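Local coordinates for protein mycobacterium tuberculosis paralogous family 11 (Mycobacterium smegmatis, PDB 4Y9I) that probably uses reduced coenzyme F420 to reduce quinones to quinols, at residues 83-87 with 107-112. Residues are numbered along the deposited sequence; the frame is centred on the assembly and turned at random.
Sequences REHWW and LIPVFI
R83 reaches from the helix to the carbonyl oxygen of I108 at the approach to the final strand. CB points at the partner segment; with CG anti to the backbone N (chi1 -172°) and an extended chain as far as NE, the guanidinium arrives beside the loop. R83 CD passes L107 CD1 at 4.0 Å. R83 NE donates to I108 O over 3.1 Å, and V110 CG2 lies obliquely alongside. R83 NH2 donates to the same I108 O over 2.7 Å, the straighter bond (156° at the hydrogen), and it uses a lone pair in the carbonyl plane, whereas NE comes in tilted from that plane. This side-on double grip on one acceptor lies flat in the guanidinium plane and fixes its rotation. In the given conformer of E84, R83 NH1 makes a salt bridge to E84 OE2 (2.7 Å), on the syn side but tilted from the carboxylate plane. L107 CB lies 3.7 Å above the R83 guanidinium plane, offset toward its rim, while NH2 sits over the rim of the W87 ring.

Around this buried charge the packing is apolar: W87 CH2 meets I108 CD1, its CE3 edge meets V110 CG2, and W86 CZ2 meets I112 CD1 at 3.7 Å. The axes of segments 83-87 and 110-112 run nearly perpendicular (97°). Helix 80-93 packs on the closed six-stranded antiparallel barrel, consistent with the FMN-binding split barrel, with strand 35-39 also touching W86 and helix 96-102 flanking W87 through Y97 and Q101.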
loop_
_atom_site.group_PDB
_atom_site.type_symbol
_atom_site.label_atom_id
_atom_site.label_comp_id
_atom_site.label_asym_id
_atom_site.label_seq_id
_atom_site.Cartn_x
_atom_site.Cartn_y
_atom_site.Cartn_z
ATOM N N ARG A 83 11.627 5.634 -3.552
ATOM C CA ARG A 83 10.546 6.024 -2.641
ATOM C C ARG A 83 10.034 7.399 -2.968
ATOM O O ARG A 83 8.833 7.677 -2.965
ATOM C CB ARG A 83 10.962 5.999 -1.175
ATOM C CG ARG A 83 9.764 6.224 -0.268
ATOM C CD ARG A 83 10.182 6.579 1.134
ATOM N NE ARG A 83 9.026 7.099 1.826
ATOM C CZ ARG A 83 8.479 8.308 1.669
ATOM N NH1 ARG A 83 9.071 9.257 0.956
ATOM N NH2 ARG A 83 7.426 8.649 2.384
ATOM N N GLU A 84 10.953 8.311 -3.207
ATOM C CA GLU A 84 10.551 9.654 -3.536
ATOM C C GLU A 84 9.647 9.695 -4.740
ATOM O O GLU A 84 8.733 10.456 -4.791
ATOM C CB GLU A 84 11.778 10.620 -3.651
ATOM C CG GLU A 84 12.507 10.777 -2.324
ATOM C CD GLU A 84 11.608 11.016 -1.041
ATOM O OE1 GLU A 84 11.157 12.170 -0.842
ATOM O OE2 GLU A 84 11.378 10.085 -0.200
ATOM N N HIS A 85 9.984 8.883 -5.731
ATOM C CA HIS A 85 9.206 8.860 -6.961
ATOM C C HIS A 85 7.754 8.405 -6.683
ATOM O O HIS A 85 6.803 9.056 -7.117
ATOM C CB HIS A 85 9.888 7.919 -7.938
ATOM C CG HIS A 85 9.076 7.638 -9.145
ATOM N ND1 HIS A 85 8.776 8.594 -10.091
ATOM C CD2 HIS A 85 8.460 6.511 -9.563
ATOM C CE1 HIS A 85 8.017 8.061 -11.031
ATOM N NE2 HIS A 85 7.795 6.804 -10.721
ATOM N N TRP A 86 7.614 7.306 -5.968
ATOM C CA TRP A 86 6.291 6.794 -5.659
ATOM C C TRP A 86 5.544 7.704 -4.680
ATOM O O TRP A 86 4.327 7.771 -4.737
ATOM C CB TRP A 86 6.382 5.348 -5.192
ATOM C CG TRP A 86 6.646 4.443 -6.330
ATOM C CD1 TRP A 86 7.859 3.991 -6.764
ATOM C CD2 TRP A 86 5.676 3.820 -7.165
ATOM N NE1 TRP A 86 7.705 3.196 -7.851
ATOM C CE2 TRP A 86 6.379 3.019 -8.099
ATOM C CE3 TRP A 86 4.282 3.819 -7.216
ATOM C CZ2 TRP A 86 5.719 2.269 -9.070
ATOM C CZ3 TRP A 86 3.676 3.058 -8.176
ATOM C CH2 TRP A 86 4.385 2.292 -9.049
ATOM N N TRP A 87 6.280 8.343 -3.782
ATOM C CA TRP A 87 5.652 9.385 -2.907
ATOM C C TRP A 87 5.007 10.488 -3.721
ATOM O O TRP A 87 3.887 10.926 -3.428
ATOM C CB TRP A 87 6.655 9.914 -1.872
ATOM C CG TRP A 87 5.990 10.862 -0.920
ATOM C CD1 TRP A 87 6.183 12.215 -0.888
ATOM C CD2 TRP A 87 5.015 10.564 0.094
ATOM N NE1 TRP A 87 5.394 12.779 0.113
ATOM C CE2 TRP A 87 4.671 11.805 0.723
ATOM C CE3 TRP A 87 4.399 9.394 0.541
ATOM C CZ2 TRP A 87 3.748 11.883 1.752
ATOM C CZ3 TRP A 87 3.512 9.481 1.605
ATOM C CH2 TRP A 87 3.171 10.723 2.150
ATOM N N LEU A 107 9.879 9.308 7.570
ATOM C CA LEU A 107 9.195 9.108 6.264
ATOM C C LEU A 107 8.139 8.054 6.445
ATOM O O LEU A 107 8.360 6.927 7.024
ATOM C CB LEU A 107 10.148 8.662 5.173
ATOM C CG LEU A 107 11.141 9.687 4.685
ATOM C CD1 LEU A 107 12.037 9.110 3.625
ATOM C CD2 LEU A 107 10.503 10.975 4.208
ATOM N N ILE A 108 6.966 8.348 5.870
ATOM C CA ILE A 108 5.903 7.324 5.829
ATOM C C ILE A 108 6.383 6.177 4.916
ATOM O O ILE A 108 6.744 6.411 3.773
ATOM C CB ILE A 108 4.564 7.942 5.343
ATOM C CG1 ILE A 108 4.043 8.932 6.368
ATOM C CG2 ILE A 108 3.485 6.897 5.069
ATOM C CD1 ILE A 108 2.967 9.857 5.867
ATOM N N PRO A 109 6.327 4.937 5.412
ATOM C CA PRO A 109 6.797 3.856 4.515
ATOM C C PRO A 109 5.904 3.753 3.295
ATOM O O PRO A 109 4.671 3.912 3.418
ATOM C CB PRO A 109 6.687 2.599 5.373
ATOM C CG PRO A 109 6.714 3.115 6.805
ATOM C CD PRO A 109 6.013 4.460 6.757
ATOM N N VAL A 110 6.505 3.399 2.156
ATOM C CA VAL A 110 5.772 3.115 0.907
ATOM C C VAL A 110 6.323 1.838 0.427
ATOM O O VAL A 110 7.560 1.721 0.214
ATOM C CB VAL A 110 5.947 4.217 -0.149
ATOM C CG1 VAL A 110 5.124 3.964 -1.358
ATOM C CG2 VAL A 110 5.626 5.564 0.533
ATOM N N PHE A 111 5.413 0.897 0.138
ATOM C CA PHE A 111 5.771 -0.359 -0.495
ATOM C C PHE A 111 5.396 -0.334 -1.976
ATOM O O PHE A 111 4.278 0.064 -2.343
ATOM C CB PHE A 111 5.011 -1.533 0.160
ATOM C CG PHE A 111 5.329 -1.766 1.601
ATOM C CD1 PHE A 111 4.768 -0.967 2.581
ATOM C CD2 PHE A 111 6.241 -2.758 1.995
ATOM C CE1 PHE A 111 5.094 -1.149 3.913
ATOM C CE2 PHE A 111 6.583 -2.910 3.348
ATOM C CZ PHE A 111 5.991 -2.136 4.314
ATOM N N ILE A 112 6.253 -0.820 -2.844
ATOM C CA ILE A 112 5.916 -1.159 -4.245
ATOM C C ILE A 112 5.397 -2.621 -4.263
ATOM O O ILE A 112 5.924 -3.458 -3.526
ATOM C CB ILE A 112 7.102 -0.956 -5.220
ATOM C CG1 ILE A 112 6.609 -0.974 -6.650
ATOM C CG2 ILE A 112 8.159 -1.992 -4.957
ATOM C CD1 ILE A 112 7.677 -0.516 -7.605
#